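Local coordinates for protein Blo t 1 allergen (Blomia tropicalis, PDB 5JT8) that is a mite allergen and probably a papain-family cysteine protease, held here with the propeptide that probably inhibits it, at residues R47-V59 and Y70-E82. Sequence-based numbering, arbitrary orientation.
Sequences RREHHFKEQLKWV and YAINEYSDMSEQE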
loop_
_atom_site.group_PDB
_atom_site.type_symbol
_atom_site.label_atom_id
_atom_site.label_comp_id
_atom_site.label_asym_id
_atom_site.label_seq_id
_atom_site.Cartn_x
_atom_site.Cartn_y
_atom_site.Cartn_z
ATOM N N ARG A 47 -6.178 27.767 3.370
ATOM C CA ARG A 47 -6.645 26.591 4.102
ATOM C C ARG A 47 -5.590 25.482 4.140
ATOM O O ARG A 47 -5.760 24.469 4.812
ATOM C CB ARG A 47 -7.927 26.051 3.458
ATOM C CG ARG A 47 -9.103 25.878 4.405
ATOM C CD ARG A 47 -10.236 26.824 4.033
ATOM N NE ARG A 47 -10.864 26.452 2.768
ATOM C CZ ARG A 47 -12.178 26.414 2.570
ATOM N NH1 ARG A 47 -13.005 26.727 3.558
ATOM N NH2 ARG A 47 -12.665 26.066 1.386
ATOM N N ARG A 48 -4.492 25.700 3.426
ATOM C CA ARG A 48 -3.580 24.630 3.059
ATOM C C ARG A 48 -2.256 24.653 3.827
ATOM O O ARG A 48 -1.755 23.598 4.215
ATOM C CB ARG A 48 -3.327 24.699 1.549
ATOM C CG ARG A 48 -2.479 23.599 0.985
ATOM C CD ARG A 48 -3.152 22.252 1.131
ATOM N NE ARG A 48 -4.377 22.071 0.357
ATOM C CZ ARG A 48 -5.135 20.979 0.442
ATOM N NH1 ARG A 48 -4.790 20.001 1.268
ATOM N NH2 ARG A 48 -6.235 20.860 -0.288
ATOM N N GLU A 49 -1.682 25.835 4.041
ATOM C CA GLU A 49 -0.421 25.899 4.770
ATOM C C GLU A 49 -0.653 25.780 6.263
ATOM O O GLU A 49 0.269 25.464 7.007
ATOM C CB GLU A 49 0.357 27.181 4.486
ATOM C CG GLU A 49 -0.421 28.479 4.222
ATOM C CD GLU A 49 0.445 29.457 3.395
ATOM O OE1 GLU A 49 0.934 29.057 2.307
ATOM O OE2 GLU A 49 0.730 30.595 3.880
ATOM N N HIS A 50 -1.887 26.001 6.698
ATOM C CA HIS A 50 -2.239 25.722 8.087
ATOM C C HIS A 50 -2.110 24.227 8.380
ATOM O O HIS A 50 -1.543 23.821 9.400
ATOM C CB HIS A 50 -3.664 26.191 8.405
ATOM C CG HIS A 50 -4.139 25.785 9.772
ATOM N ND1 HIS A 50 -3.520 26.212 10.927
ATOM C CD2 HIS A 50 -5.146 24.968 10.166
ATOM C CE1 HIS A 50 -4.133 25.689 11.975
ATOM N NE2 HIS A 50 -5.123 24.928 11.540
ATOM N N HIS A 51 -2.637 23.414 7.471
ATOM C CA HIS A 51 -2.502 21.971 7.587
ATOM C C HIS A 51 -1.039 21.566 7.503
ATOM O O HIS A 51 -0.604 20.686 8.236
ATOM C CB HIS A 51 -3.322 21.255 6.517
ATOM C CG HIS A 51 -4.797 21.317 6.755
ATOM N ND1 HIS A 51 -5.723 21.043 5.774
ATOM C CD2 HIS A 51 -5.506 21.637 7.864
ATOM C CE1 HIS A 51 -6.940 21.182 6.270
ATOM N NE2 HIS A 51 -6.836 21.542 7.536
ATOM N N PHE A 52 -0.274 22.225 6.637
ATOM C CA PHE A 52 1.156 21.957 6.570
ATOM C C PHE A 52 1.873 22.356 7.853
ATOM O O PHE A 52 2.763 21.642 8.318
ATOM C CB PHE A 52 1.811 22.686 5.405
ATOM C CG PHE A 52 3.314 22.656 5.461
ATOM C CD1 PHE A 52 4.018 21.565 4.976
ATOM C CD2 PHE A 52 4.024 23.706 6.027
ATOM C CE1 PHE A 52 5.398 21.528 5.039
ATOM C CE2 PHE A 52 5.396 23.670 6.099
ATOM C CZ PHE A 52 6.090 22.584 5.600
ATOM N N LYS A 53 1.508 23.516 8.396
ATOM C CA LYS A 53 2.123 24.019 9.622
ATOM C C LYS A 53 1.863 23.063 10.787
ATOM O O LYS A 53 2.782 22.703 11.530
ATOM C CB LYS A 53 1.596 25.415 9.956
ATOM C CG LYS A 53 2.014 26.491 8.967
ATOM C CD LYS A 53 1.437 27.845 9.344
ATOM C CE LYS A 53 1.876 28.924 8.368
ATOM N NZ LYS A 53 1.298 30.252 8.713
ATOM N N GLU A 54 0.608 22.646 10.923
ATOM C CA GLU A 54 0.203 21.726 11.979
ATOM C C GLU A 54 0.733 20.303 11.707
ATOM O O GLU A 54 0.929 19.523 12.643
ATOM C CB GLU A 54 -1.332 21.725 12.121
ATOM C CG GLU A 54 -1.924 21.707 13.561
ATOM C CD GLU A 54 -1.437 22.812 14.515
ATOM O OE1 GLU A 54 -0.776 23.781 14.075
ATOM O OE2 GLU A 54 -1.772 22.718 15.722
ATOM N N GLN A 55 0.971 19.965 10.438
ATOM C CA GLN A 55 1.623 18.691 10.121
ATOM C C GLN A 55 3.103 18.807 10.434
ATOM O O GLN A 55 3.698 17.876 10.966
ATOM C CB GLN A 55 1.424 18.276 8.655
ATOM C CG GLN A 55 0.157 17.477 8.376
ATOM C CD GLN A 55 0.130 16.120 9.077
ATOM O OE1 GLN A 55 0.768 15.159 8.637
ATOM N NE2 GLN A 55 -0.623 16.037 10.167
ATOM N N LEU A 56 3.695 19.954 10.109
ATOM C CA LEU A 56 5.088 20.207 10.462
ATOM C C LEU A 56 5.229 20.268 11.970
ATOM O O LEU A 56 6.224 19.809 12.536
ATOM C CB LEU A 56 5.596 21.506 9.844
ATOM C CG LEU A 56 7.059 21.787 10.204
ATOM C CD1 LEU A 56 7.973 20.709 9.641
ATOM C CD2 LEU A 56 7.489 23.149 9.729
ATOM N N LYS A 57 4.221 20.842 12.616
ATOM C CA LYS A 57 4.174 20.878 14.070
ATOM C C LYS A 57 4.178 19.453 14.644
ATOM O O LYS A 57 4.959 19.141 15.546
ATOM C CB LYS A 57 2.941 21.646 14.541
ATOM C CG LYS A 57 2.909 21.925 16.024
ATOM C CD LYS A 57 1.615 22.620 16.420
ATOM C CE LYS A 57 1.645 23.094 17.864
ATOM N NZ LYS A 57 0.442 23.916 18.178
ATOM N N TRP A 58 3.318 18.589 14.109
ATOM C CA TRP A 58 3.254 17.202 14.574
ATOM C C TRP A 58 4.583 16.473 14.367
ATOM O O TRP A 58 4.981 15.657 15.195
ATOM C CB TRP A 58 2.134 16.428 13.869
ATOM C CG TRP A 58 1.914 15.069 14.474
ATOM C CD1 TRP A 58 0.993 14.735 15.430
ATOM C CD2 TRP A 58 2.645 13.869 14.190
ATOM N NE1 TRP A 58 1.101 13.403 15.751
ATOM C CE2 TRP A 58 2.109 12.849 15.005
ATOM C CE3 TRP A 58 3.696 13.556 13.320
ATOM C CZ2 TRP A 58 2.590 11.542 14.978
ATOM C CZ3 TRP A 58 4.172 12.262 13.295
ATOM C CH2 TRP A 58 3.618 11.268 14.120
ATOM N N VAL A 59 5.254 16.768 13.254
ATOM C CA VAL A 59 6.511 16.114 12.909
ATOM C C VAL A 59 7.616 16.472 13.898
ATOM O O VAL A 59 8.260 15.589 14.457
ATOM C CB VAL A 59 6.975 16.480 11.477
ATOM C CG1 VAL A 59 8.414 16.033 11.242
ATOM C CG2 VAL A 59 6.053 15.858 10.439
ATOM N N TYR A 70 10.261 10.734 12.022
ATOM C CA TYR A 70 9.096 11.195 11.262
ATOM C C TYR A 70 9.488 12.364 10.362
ATOM O O TYR A 70 10.408 13.116 10.690
ATOM C CB TYR A 70 7.951 11.594 12.195
ATOM C CG TYR A 70 7.521 10.476 13.106
ATOM C CD1 TYR A 70 6.683 9.474 12.646
ATOM C CD2 TYR A 70 7.977 10.406 14.422
ATOM C CE1 TYR A 70 6.295 8.437 13.459
ATOM C CE2 TYR A 70 7.590 9.365 15.250
ATOM C CZ TYR A 70 6.750 8.382 14.757
ATOM O OH TYR A 70 6.347 7.339 15.554
ATOM N N ALA A 71 8.809 12.513 9.224
ATOM C CA ALA A 71 9.169 13.569 8.275
ATOM C C ALA A 71 8.044 13.966 7.322
ATOM O O ALA A 71 7.277 13.119 6.847
ATOM C CB ALA A 71 10.391 13.146 7.464
ATOM N N ILE A 72 7.966 15.271 7.069
ATOM C CA ILE A 72 7.159 15.860 6.007
ATOM C C ILE A 72 7.259 15.085 4.686
ATOM O O ILE A 72 8.328 14.587 4.330
ATOM C CB ILE A 72 7.610 17.322 5.754
ATOM C CG1 ILE A 72 7.427 18.158 7.018
ATOM C CG2 ILE A 72 6.871 17.935 4.572
ATOM C CD1 ILE A 72 6.000 18.170 7.521
ATOM N N ASN A 73 6.146 14.982 3.967
ATOM C CA ASN A 73 6.169 14.468 2.610
ATOM C C ASN A 73 5.147 15.178 1.728
ATOM O O ASN A 73 4.492 16.138 2.162
ATOM C CB ASN A 73 5.909 12.964 2.604
ATOM C CG ASN A 73 4.664 12.596 3.376
ATOM O OD1 ASN A 73 3.547 12.964 2.993
ATOM N ND2 ASN A 73 4.847 11.865 4.476
ATOM N N GLU A 74 5.001 14.676 0.504
ATOM C CA GLU A 74 4.131 15.264 -0.518
ATOM C C GLU A 74 2.689 15.478 -0.047
ATOM O O GLU A 74 1.970 16.330 -0.574
ATOM C CB GLU A 74 4.131 14.376 -1.771
ATOM C CG GLU A 74 3.503 12.999 -1.551
ATOM C CD GLU A 74 3.382 12.181 -2.830
ATOM O OE1 GLU A 74 2.560 12.554 -3.695
ATOM O OE2 GLU A 74 4.109 11.169 -2.971
ATOM N N TYR A 75 2.274 14.706 0.948
ATOM C CA TYR A 75 0.896 14.735 1.415
ATOM C C TYR A 75 0.684 15.636 2.630
ATOM O O TYR A 75 -0.441 15.777 3.105
ATOM C CB TYR A 75 0.440 13.321 1.770
ATOM C CG TYR A 75 0.440 12.337 0.623
ATOM C CD1 TYR A 75 -0.327 12.568 -0.518
ATOM C CD2 TYR A 75 1.174 11.150 0.699
ATOM C CE1 TYR A 75 -0.339 11.667 -1.561
ATOM C CE2 TYR A 75 1.165 10.242 -0.336
ATOM C CZ TYR A 75 0.406 10.501 -1.463
ATOM O OH TYR A 75 0.390 9.589 -2.494
ATOM N N SER A 76 1.761 16.234 3.132
ATOM C CA SER A 76 1.740 16.934 4.423
ATOM C C SER A 76 0.869 18.187 4.461
ATOM O O SER A 76 0.785 18.862 5.491
ATOM C CB SER A 76 3.162 17.319 4.831
ATOM O OG SER A 76 3.975 16.175 4.993
ATOM N N ASP A 77 0.226 18.511 3.349
ATOM C CA ASP A 77 -0.594 19.709 3.300
ATOM C C ASP A 77 -2.078 19.388 3.524
ATOM O O ASP A 77 -2.917 20.286 3.535
ATOM C CB ASP A 77 -0.375 20.448 1.972
ATOM C CG ASP A 77 -0.714 19.597 0.753
ATOM O OD1 ASP A 77 -0.607 18.352 0.831
ATOM O OD2 ASP A 77 -1.078 20.182 -0.292
ATOM N N MET A 78 -2.398 18.114 3.732
ATOM C CA MET A 78 -3.778 17.730 4.007
ATOM C C MET A 78 -3.973 17.379 5.480
ATOM O O MET A 78 -3.034 16.971 6.166
ATOM C CB MET A 78 -4.198 16.546 3.129
ATOM C CG MET A 78 -3.964 16.755 1.644
ATOM S SD MET A 78 -4.422 15.338 0.617
ATOM C CE MET A 78 -3.630 15.793 -0.923
ATOM N N SER A 79 -5.198 17.536 5.965
ATOM C CA SER A 79 -5.532 17.079 7.306
ATOM C C SER A 79 -5.698 15.565 7.291
ATOM O O SER A 79 -5.741 14.955 6.225
ATOM C CB SER A 79 -6.809 17.754 7.808
ATOM O OG SER A 79 -7.898 17.481 6.945
ATOM N N GLU A 80 -5.797 14.959 8.468
ATOM C CA GLU A 80 -5.999 13.522 8.556
ATOM C C GLU A 80 -7.277 13.114 7.820
ATOM O O GLU A 80 -7.296 12.129 7.071
ATOM C CB GLU A 80 -6.055 13.078 10.016
ATOM C CG GLU A 80 -6.247 11.594 10.199
ATOM C CD GLU A 80 -6.036 11.165 11.636
ATOM O OE1 GLU A 80 -6.427 10.029 11.986
ATOM O OE2 GLU A 80 -5.466 11.969 12.407
ATOM N N GLN A 81 -8.335 13.891 8.020
ATOM C CA GLN A 81 -9.590 13.668 7.314
ATOM C C GLN A 81 -9.394 13.708 5.789
ATOM O O GLN A 81 -9.859 12.820 5.078
ATOM C CB GLN A 81 -10.630 14.712 7.749
ATOM C CG GLN A 81 -12.075 14.233 7.670
ATOM C CD GLN A 81 -13.064 15.255 8.206
ATOM O OE1 GLN A 81 -12.676 16.313 8.711
ATOM N NE2 GLN A 81 -14.353 14.939 8.104
ATOM N N GLU A 82 -8.685 14.726 5.301
ATOM C CA GLU A 82 -8.500 14.937 3.862
ATOM C C GLU A 82 -7.642 13.842 3.221
ATOM O O GLU A 82 -8.017 13.264 2.195
ATOM C CB GLU A 82 -7.878 16.320 3.600
ATOM C CG GLU A 82 -8.825 17.491 3.868
ATOM C CD GLU A 82 -8.256 18.845 3.444
ATOM O OE1 GLU A 82 -7.019 19.026 3.469
ATOM O OE2 GLU A 82 -9.057 19.735 3.083
HETATM O O HOH W 1 2.436 14.968 6.868
#
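Arg48 and His51 of segment 47-59 converge on Glu82, in the first turn of helix 80-88. The Arg48 chain, bent at chi2 and chi3, brings NH1 3.3 Å from Glu82 OE1 in a salt bridge, and the same NH1 donates to Asp77 O at 3.0 Å, approaching from above the carbonyl plane. Asp77 OD2 adds a long, purely electrostatic attraction to Arg48 and is hydrogen-bonded by Tyr39. His51 ND1 gives Glu82 OE1 a weak bond, its ring almost perpendicular to the carboxylate, while Ser79 CB sits over the centre of one imidazole face in a CH-pi contact. The Ser79 hydroxyl and Glu82 carboxylate can accept helix-start N-H groups; in this capping box they do so weakly, from Glu82 N and Ser79 N.

Between the charged and apolar ends, the backbones come close: Phe52 CA-H points at Ser76 O. A water donates to Ser76 OG at 2.7 Å, and Asn263 binds Gln55 OE1.

Ile72 supplies the apolar centre. Its branched chain serves three neighbours: Ile72 CG2 lies 3.9 Å from Phe52 CE1, at the ring edge, CG1 touches Leu56 CD1, and CD1 reaches Val59 CG2. Farther along, Trp58, with CG anti to the backbone N (chi1 -171°), directs its six-membered ring edge at the face of Tyr70, a T-shaped pair with planes at 79°.

Arg262 and Asn263 of the protease domain bind the backbones of Met78 and Ala71, respectively. Arg48, Phe52, Gln55 and Val59 match the ERFNIN spacing (Gln and Val replacing Asn and Ile), and Ala71, Asn73, Tyr75 and Asp77 that of GNFD, consistent with the I29 propeptide fold.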